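Local coordinates for cell wall surface anchor family protein (Streptococcus pneumoniae, PDB 4OQ1) that serves as an ancillary pilin of the pneumococcal pilus, containing CnaB-type domains, and probably anchors the pilus to the cell wall, at residues Q274-K279 against V300-D305; G316-W321 against F338-D343. The protein carries 3 engineered substitutions. All blocks are in the same frame, centred on the assembly; numbering follows the deposited sequence.

Contact 1 (Q274-K279 against V300-D305); sequences QGAMFK and VTSGKD
Gln274, Ser302 and Val300 bury the most surface where 274-279 runs antiparallel to 300-305, an antiparallel pairing within the sheet of the prealbumin-like (CnaB-type) domain. Met277 faces Thr301 as a non-hydrogen-bonded pair, and Phe278 with Val300 forms the hydrogen-bonded pair, Val300 N giving 2.7 Å to Phe278 O. Past the strand ends backbone bonds continue, joined by one to a side chain. Ser302 N returns to Ala276 O, while Gly275 N gives its hydrogen to Ser302 O at 2.9 Å, the donor tilted 33° from the carbonyl plane. Ser302 OG, set between its own backbone N and carbonyl carbon (chi1 65°), turns toward the facing chain and accepts a hydrogen bond from Ala276 N at 2.8 Å; it is also hydrogen-bonded to Leu273 O, so this buried oxygen holds two partners of the 273-276 backbone. Gln274 extends alongside Lys304, both side chains pointing the same way. Gln274 CG, anti to the backbone N (chi1 -168°), passes 3.5 Å from Gly303 O, and the amide end runs past the start of the lysine chain, with Gln274 NE2 3.7 Å from Lys304 CG. On the face shared by Phe278 and Val300, the ring of Phe278 also meets that of Phe308. There the valine uses a single methyl across the contact: Val300 CG2 rests 4.1 Å from Phe278 CB.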
ATOM      1  N   GLN A 274     -13.663  47.713  -0.271  1.00 19.09           N
ATOM      2  CA  GLN A 274     -13.530  46.825   0.855  1.00 20.19           C
ATOM      3  C   GLN A 274     -14.647  45.803   0.857  1.00 21.72           C
ATOM      4  O   GLN A 274     -15.775  46.059   0.391  1.00 18.06           O
ATOM      5  CB  GLN A 274     -13.688  47.632   2.134  1.00 23.76           C
ATOM      6  CG  GLN A 274     -13.271  46.816   3.359  1.00 26.57           C
ATOM      7  CD  GLN A 274     -13.335  47.632   4.644  1.00 34.30           C
ATOM      8  OE1 GLN A 274     -13.779  48.793   4.654  1.00 39.62           O
ATOM      9  NE2 GLN A 274     -12.863  47.051   5.727  1.00 38.58           N
ATOM     10  N   GLY A 275     -14.323  44.626   1.364  1.00 21.58           N
ATOM     11  CA  GLY A 275     -15.320  43.581   1.602  1.00 27.46           C
ATOM     12  C   GLY A 275     -15.639  42.628   0.437  1.00 26.31           C
ATOM     13  O   GLY A 275     -16.662  41.904   0.464  1.00 28.28           O
ATOM     14  N   ALA A 276     -14.804  42.601  -0.596  1.00 20.77           N
ATOM     15  CA  ALA A 276     -15.001  41.594  -1.651  1.00 21.24           C
ATOM     16  C   ALA A 276     -14.306  40.353  -1.126  1.00 18.47           C
ATOM     17  O   ALA A 276     -13.141  40.410  -0.729  1.00 25.97           O
ATOM     18  CB  ALA A 276     -14.406  41.951  -3.003  1.00 20.63           C
ATOM     19  N   MET A 277     -15.046  39.280  -1.014  1.00 17.59           N
ATOM     20  CA  MET A 277     -14.478  38.030  -0.514  1.00 16.96           C
ATOM     21  C   MET A 277     -14.349  36.980  -1.575  1.00 16.47           C
ATOM     22  O   MET A 277     -15.314  36.672  -2.296  1.00 21.06           O
ATOM     23  CB  MET A 277     -15.245  37.499   0.749  1.00 18.61           C
ATOM     24  CG  MET A 277     -15.492  38.531   1.849  1.00 24.08           C
ATOM     25  SD  MET A 277     -16.533  37.872   3.190  1.00 32.11           S
ATOM     26  CE  MET A 277     -15.402  36.654   3.875  1.00 27.50           C
ATOM     27  N   PHE A 278     -13.181  36.353  -1.614  1.00 17.13           N
ATOM     28  CA  PHE A 278     -12.914  35.281  -2.492  1.00 18.93           C
ATOM     29  C   PHE A 278     -12.307  34.045  -1.853  1.00 19.63           C
ATOM     30  O   PHE A 278     -11.444  34.127  -0.911  1.00 19.93           O
ATOM     31  CB  PHE A 278     -11.977  35.691  -3.604  1.00 20.56           C
ATOM     32  CG  PHE A 278     -12.356  36.957  -4.321  1.00 20.38           C
ATOM     33  CD1 PHE A 278     -13.072  36.901  -5.526  1.00 22.82           C
ATOM     34  CD2 PHE A 278     -11.941  38.176  -3.855  1.00 19.73           C
ATOM     35  CE1 PHE A 278     -13.357  38.081  -6.231  1.00 18.72           C
ATOM     36  CE2 PHE A 278     -12.271  39.355  -4.525  1.00 18.30           C
ATOM     37  CZ  PHE A 278     -12.983  39.278  -5.729  1.00 17.53           C
ATOM     38  N   LYS A 279     -12.643  32.900  -2.417  1.00 18.83           N
ATOM     39  CA  LYS A 279     -11.921  31.670  -2.059  1.00 17.67           C
ATOM     40  C   LYS A 279     -10.970  31.324  -3.123  1.00 18.19           C
ATOM     41  O   LYS A 279     -11.329  31.398  -4.326  1.00 17.42           O
ATOM     42  CB  LYS A 279     -12.946  30.556  -1.839  1.00 22.29           C
ATOM     43  CG  LYS A 279     -12.394  29.255  -1.381  1.00 25.40           C
ATOM     44  CD  LYS A 279     -13.526  28.301  -1.010  1.00 30.27           C
ATOM     45  CE  LYS A 279     -14.308  28.698   0.253  1.00 34.98           C
ATOM     46  NZ  LYS A 279     -15.445  27.754   0.587  1.00 39.02           N
ATOM     47  N   VAL A 300      -9.649  35.121   0.895  1.00 23.63           N
ATOM     48  CA  VAL A 300      -9.148  36.461   0.973  1.00 21.65           C
ATOM     49  C   VAL A 300     -10.265  37.509   0.882  1.00 23.97           C
ATOM     50  O   VAL A 300     -11.329  37.300   0.276  1.00 25.23           O
ATOM     51  CB  VAL A 300      -8.087  36.754  -0.033  1.00 21.48           C
ATOM     52  CG1 VAL A 300      -6.826  36.011   0.327  1.00 20.83           C
ATOM     53  CG2 VAL A 300      -8.577  36.441  -1.447  1.00 20.13           C
ATOM     54  N   THR A 301     -10.031  38.626   1.570  1.00 24.11           N
ATOM     55  CA  THR A 301     -11.073  39.756   1.640  1.00 22.09           C
ATOM     56  C   THR A 301     -10.373  41.074   1.286  1.00 20.68           C
ATOM     57  O   THR A 301      -9.329  41.402   1.872  1.00 17.68           O
ATOM     58  CB  THR A 301     -11.770  39.938   3.024  1.00 24.91           C
ATOM     59  OG1 THR A 301     -12.409  38.732   3.422  1.00 27.24           O
ATOM     60  CG2 THR A 301     -12.883  41.061   2.958  1.00 27.32           C
ATOM     61  N   SER A 302     -10.888  41.783   0.297  1.00 19.89           N
ATOM     62  CA  SER A 302     -10.355  43.163  -0.066  1.00 17.51           C
ATOM     63  C   SER A 302     -10.451  44.070   1.174  1.00 21.30           C
ATOM     64  O   SER A 302     -11.467  44.102   1.811  1.00 17.79           O
ATOM     65  CB  SER A 302     -11.058  43.775  -1.281  1.00 18.77           C
ATOM     66  OG  SER A 302     -12.440  44.049  -1.045  1.00 17.59           O
ATOM     67  N   GLY A 303      -9.344  44.771   1.477  1.00 19.38           N
ATOM     68  CA  GLY A 303      -9.199  45.546   2.711  1.00 24.99           C
ATOM     69  C   GLY A 303      -9.741  46.955   2.495  1.00 24.43           C
ATOM     70  O   GLY A 303     -10.394  47.250   1.498  1.00 22.88           O
ATOM     71  N   LYS A 304      -9.532  47.793   3.493  1.00 26.09           N
ATOM     72  CA  LYS A 304      -9.930  49.201   3.437  1.00 29.97           C
ATOM     73  C   LYS A 304      -9.352  49.892   2.269  1.00 24.61           C
ATOM     74  O   LYS A 304      -9.935  50.885   1.837  1.00 29.14           O
ATOM     75  CB  LYS A 304      -9.419  49.965   4.684  1.00 28.02           C
ATOM     76  CG  LYS A 304     -10.063  49.512   5.963  1.00 32.21           C
ATOM     77  CD  LYS A 304      -9.515  50.294   7.151  1.00 29.35           C
ATOM     78  CE  LYS A 304     -10.150  49.697   8.347  1.00 31.43           C
ATOM     79  NZ  LYS A 304      -9.948  50.630   9.446  1.00 30.67           N
ATOM     80  N   ASP A 305      -8.180  49.454   1.806  1.00 21.84           N
ATOM     81  CA  ASP A 305      -7.566  50.001   0.610  1.00 23.35           C
ATOM     82  C   ASP A 305      -7.793  49.181  -0.667  1.00 21.76           C
ATOM     83  O   ASP A 305      -7.107  49.347  -1.617  1.00 20.18           O
ATOM     84  CB  ASP A 305      -6.044  50.165   0.896  1.00 24.42           C
ATOM     85  CG  ASP A 305      -5.365  48.849   1.302  1.00 25.51           C
ATOM     86  OD1 ASP A 305      -6.030  47.734   1.409  1.00 19.64           O
ATOM     87  OD2 ASP A 305      -4.152  48.932   1.553  1.00 25.23           O
TER

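Contact 2 (G316-W321 against F338-D343); sequences GTYYLW and FTIGKD
Tyr318 and Phe338 form a hydrogen-bonded antiparallel pair with both side chains on one face of the sheet, but their rings hardly overlap: the planes are inclined by only 29°, yet the centroids lie 5.8 Å apart. The closer meeting is a CH-pi contact. Tyr318 CB sits over one face of the Phe338 ring, toward its rim, 3.8 Å from the centroid. Phe338 is brought there by a chi1 of 62°, which places CG between the backbone N and the carbonyl carbon and swings the ring back across the neighbouring strand. The Leu320 side chain crosses that of Phe338 at about a right angle, its CD2, oblique to the ring, 3.9 Å from Phe338 CE2. Toward the other end, Ile340 CG1 meets the Tyr318 ring obliquely, 4.1 Å from Tyr318 CE2. Thr317 and Thr339 occupy the opposite face, where their OG1 atoms share a hydrogen bond of 3.2 Å. Tyr318 N and Phe338 N each bond to the other residue's carbonyl O. Strand 260-266 packs against the apolar face, with Phe262 edge-to-face to Phe338 and Val260 touching Phe338 and Ile340, while strand 277-284 flanks 316-322 on the side away from 336-340.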
ATOM      1  N   GLY A 316       1.622  27.676 -11.054  1.00 27.94           N
ATOM      2  CA  GLY A 316       0.445  27.060 -11.653  1.00 27.30           C
ATOM      3  C   GLY A 316      -0.643  28.077 -11.854  1.00 26.78           C
ATOM      4  O   GLY A 316      -0.405  29.248 -11.637  1.00 25.67           O
ATOM      5  N   THR A 317      -1.820  27.617 -12.248  1.00 22.49           N
ATOM      6  CA  THR A 317      -2.974  28.464 -12.535  1.00 23.27           C
ATOM      7  C   THR A 317      -4.022  28.314 -11.431  1.00 21.96           C
ATOM      8  O   THR A 317      -4.296  27.178 -10.969  1.00 21.15           O
ATOM      9  CB  THR A 317      -3.529  28.068 -13.878  1.00 27.39           C
ATOM     10  OG1 THR A 317      -2.546  28.422 -14.851  1.00 27.23           O
ATOM     11  CG2 THR A 317      -4.887  28.764 -14.175  1.00 28.66           C
ATOM     12  N   TYR A 318      -4.539  29.454 -10.948  1.00 18.75           N
ATOM     13  CA  TYR A 318      -5.460  29.484  -9.916  1.00 19.22           C
ATOM     14  C   TYR A 318      -6.652  30.410 -10.253  1.00 18.90           C
ATOM     15  O   TYR A 318      -6.651  31.081 -11.285  1.00 21.65           O
ATOM     16  CB  TYR A 318      -4.814  29.992  -8.664  1.00 21.55           C
ATOM     17  CG  TYR A 318      -3.662  29.174  -8.172  1.00 20.73           C
ATOM     18  CD1 TYR A 318      -3.853  28.157  -7.300  1.00 24.47           C
ATOM     19  CD2 TYR A 318      -2.410  29.402  -8.633  1.00 23.23           C
ATOM     20  CE1 TYR A 318      -2.829  27.366  -6.883  1.00 24.81           C
ATOM     21  CE2 TYR A 318      -1.328  28.660  -8.182  1.00 23.28           C
ATOM     22  CZ  TYR A 318      -1.552  27.643  -7.302  1.00 24.99           C
ATOM     23  OH  TYR A 318      -0.570  26.907  -6.772  1.00 22.61           O
ATOM     24  N   TYR A 319      -7.605  30.463  -9.353  1.00 18.97           N
ATOM     25  CA  TYR A 319      -8.882  31.190  -9.509  1.00 18.20           C
ATOM     26  C   TYR A 319      -9.365  31.809  -8.193  1.00 16.45           C
ATOM     27  O   TYR A 319      -9.403  31.134  -7.143  1.00 16.74           O
ATOM     28  CB  TYR A 319      -9.985  30.333 -10.106  1.00 19.84           C
ATOM     29  CG  TYR A 319      -9.632  29.572 -11.353  1.00 21.65           C
ATOM     30  CD1 TYR A 319      -9.893  30.060 -12.592  1.00 20.77           C
ATOM     31  CD2 TYR A 319      -8.980  28.327 -11.243  1.00 25.84           C
ATOM     32  CE1 TYR A 319      -9.499  29.356 -13.707  1.00 25.47           C
ATOM     33  CE2 TYR A 319      -8.567  27.647 -12.342  1.00 25.35           C
ATOM     34  CZ  TYR A 319      -8.867  28.139 -13.552  1.00 24.44           C
ATOM     35  OH  TYR A 319      -8.450  27.424 -14.604  1.00 25.15           O
ATOM     36  N   LEU A 320      -9.808  33.079  -8.275  1.00 13.83           N
ATOM     37  CA  LEU A 320     -10.453  33.752  -7.192  1.00 13.49           C
ATOM     38  C   LEU A 320     -11.948  33.494  -7.413  1.00 15.53           C
ATOM     39  O   LEU A 320     -12.521  34.071  -8.362  1.00 18.57           O
ATOM     40  CB  LEU A 320     -10.238  35.274  -7.186  1.00 13.36           C
ATOM     41  CG  LEU A 320      -8.744  35.715  -7.006  1.00 15.23           C
ATOM     42  CD1 LEU A 320      -8.648  37.232  -6.974  1.00 16.50           C
ATOM     43  CD2 LEU A 320      -8.232  35.205  -5.701  1.00 17.73           C
ATOM     44  N   TRP A 321     -12.492  32.604  -6.607  1.00 15.65           N
ATOM     45  CA  TRP A 321     -13.942  32.263  -6.644  1.00 16.13           C
ATOM     46  C   TRP A 321     -14.626  33.234  -5.735  1.00 16.62           C
ATOM     47  O   TRP A 321     -14.346  33.237  -4.499  1.00 17.96           O
ATOM     48  CB  TRP A 321     -14.198  30.822  -6.169  1.00 20.43           C
ATOM     49  CG  TRP A 321     -15.661  30.466  -5.991  1.00 20.96           C
ATOM     50  CD1 TRP A 321     -16.401  30.638  -4.889  1.00 25.87           C
ATOM     51  CD2 TRP A 321     -16.518  29.911  -6.970  1.00 22.13           C
ATOM     52  NE1 TRP A 321     -17.725  30.241  -5.124  1.00 25.07           N
ATOM     53  CE2 TRP A 321     -17.778  29.721  -6.381  1.00 26.08           C
ATOM     54  CE3 TRP A 321     -16.331  29.483  -8.263  1.00 25.61           C
ATOM     55  CZ2 TRP A 321     -18.884  29.216  -7.101  1.00 23.16           C
ATOM     56  CZ3 TRP A 321     -17.426  28.936  -8.952  1.00 24.52           C
ATOM     57  CH2 TRP A 321     -18.653  28.834  -8.384  1.00 25.66           C
ATOM     58  N   PHE A 338      -5.707  33.573 -12.502  1.00 19.07           N
ATOM     59  CA  PHE A 338      -4.351  34.120 -12.394  1.00 21.19           C
ATOM     60  C   PHE A 338      -3.379  32.986 -12.399  1.00 22.07           C
ATOM     61  O   PHE A 338      -3.698  31.890 -11.932  1.00 20.31           O
ATOM     62  CB  PHE A 338      -4.147  35.028 -11.169  1.00 21.78           C
ATOM     63  CG  PHE A 338      -4.330  34.380  -9.839  1.00 19.99           C
ATOM     64  CD1 PHE A 338      -3.254  34.164  -9.026  1.00 20.58           C
ATOM     65  CD2 PHE A 338      -5.557  34.044  -9.367  1.00 17.85           C
ATOM     66  CE1 PHE A 338      -3.409  33.544  -7.832  1.00 21.96           C
ATOM     67  CE2 PHE A 338      -5.735  33.453  -8.174  1.00 19.66           C
ATOM     68  CZ  PHE A 338      -4.656  33.237  -7.347  1.00 21.25           C
ATOM     69  N   THR A 339      -2.147  33.288 -12.838  1.00 22.61           N
ATOM     70  CA  THR A 339      -1.093  32.281 -13.103  1.00 23.44           C
ATOM     71  C   THR A 339       0.069  32.738 -12.322  1.00 26.52           C
ATOM     72  O   THR A 339       0.404  33.910 -12.353  1.00 30.63           O
ATOM     73  CB  THR A 339      -0.768  32.204 -14.606  1.00 28.69           C
ATOM     74  OG1 THR A 339      -1.875  31.567 -15.217  1.00 28.27           O
ATOM     75  CG2 THR A 339       0.454  31.267 -14.862  1.00 31.01           C
ATOM     76  N   ILE A 340       0.607  31.857 -11.504  1.00 23.08           N
ATOM     77  CA  ILE A 340       1.883  32.119 -10.812  1.00 24.49           C
ATOM     78  C   ILE A 340       3.054  31.480 -11.573  1.00 27.37           C
ATOM     79  O   ILE A 340       3.005  30.304 -11.871  1.00 24.40           O
ATOM     80  CB  ILE A 340       1.755  31.624  -9.410  1.00 25.48           C
ATOM     81  CG1 ILE A 340       0.541  32.275  -8.823  1.00 29.86           C
ATOM     82  CG2 ILE A 340       3.036  31.856  -8.620  1.00 26.41           C
ATOM     83  CD1 ILE A 340       0.693  32.620  -7.402  1.00 36.96           C
ATOM     84  N   GLY A 341       4.123  32.240 -11.832  1.00 29.26           N
ATOM     85  CA  GLY A 341       5.171  31.750 -12.750  1.00 30.93           C
ATOM     86  C   GLY A 341       6.396  32.605 -12.675  1.00 36.83           C
ATOM     87  O   GLY A 341       6.388  33.633 -12.015  1.00 33.50           O
ATOM     88  N   LYS A 342       7.468  32.152 -13.307  1.00 45.27           N
ATOM     89  CA  LYS A 342       8.733  32.892 -13.310  1.00 51.78           C
ATOM     90  C   LYS A 342       8.636  34.232 -14.075  1.00 53.03           C
ATOM     91  O   LYS A 342       9.288  35.182 -13.672  1.00 57.68           O
ATOM     92  CB  LYS A 342       9.844  32.032 -13.926  1.00 54.72           C
ATOM     93  CG  LYS A 342      11.242  32.611 -13.776  1.00 62.12           C
ATOM     94  CD  LYS A 342      12.300  31.607 -14.226  1.00 68.48           C
ATOM     95  CE  LYS A 342      13.688  32.242 -14.315  1.00 73.35           C
ATOM     96  NZ  LYS A 342      14.013  32.746 -15.681  1.00 73.97           N
ATOM     97  N   ASP A 343       7.845  34.303 -15.153  1.00 51.55           N
ATOM     98  CA  ASP A 343       7.751  35.534 -15.980  1.00 57.41           C
ATOM     99  C   ASP A 343       7.623  36.850 -15.199  1.00 62.23           C
ATOM    100  O   ASP A 343       6.518  37.241 -14.811  1.00 61.25           O
ATOM    101  CB  ASP A 343       6.590  35.427 -16.981  1.00 61.10           C
ATOM    102  CG  ASP A 343       7.016  34.802 -18.294  1.00 64.11           C
ATOM    103  OD1 ASP A 343       8.246  34.699 -18.508  1.00 70.13           O
ATOM    104  OD2 ASP A 343       6.143  34.420 -19.111  1.00 64.51           O
TER

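Overall arrangement
Both contacts belong to the most C-terminal prealbumin-like domain and follow one another along the chain. Contact 1 closes first: from 274-279 the polypeptide runs through strands 277-284 and 287-293 and returns along 296-301. After strand 307-310, contact 2 opens at 316-321 and is closed by 338-343, with a largely non-strand excursion between. The two loops neither nest nor cross, yet their strands share one antiparallel sheet, in which 277-284 lies between 296-301 and 316-322, and 316-322 in turn pairs with 336-340. The centres are about 18 Å apart. They meet directly where Lys279 N lies 2.7 Å from Trp321 O, a probable hydrogen bond, and where Phe278 packs on Leu320.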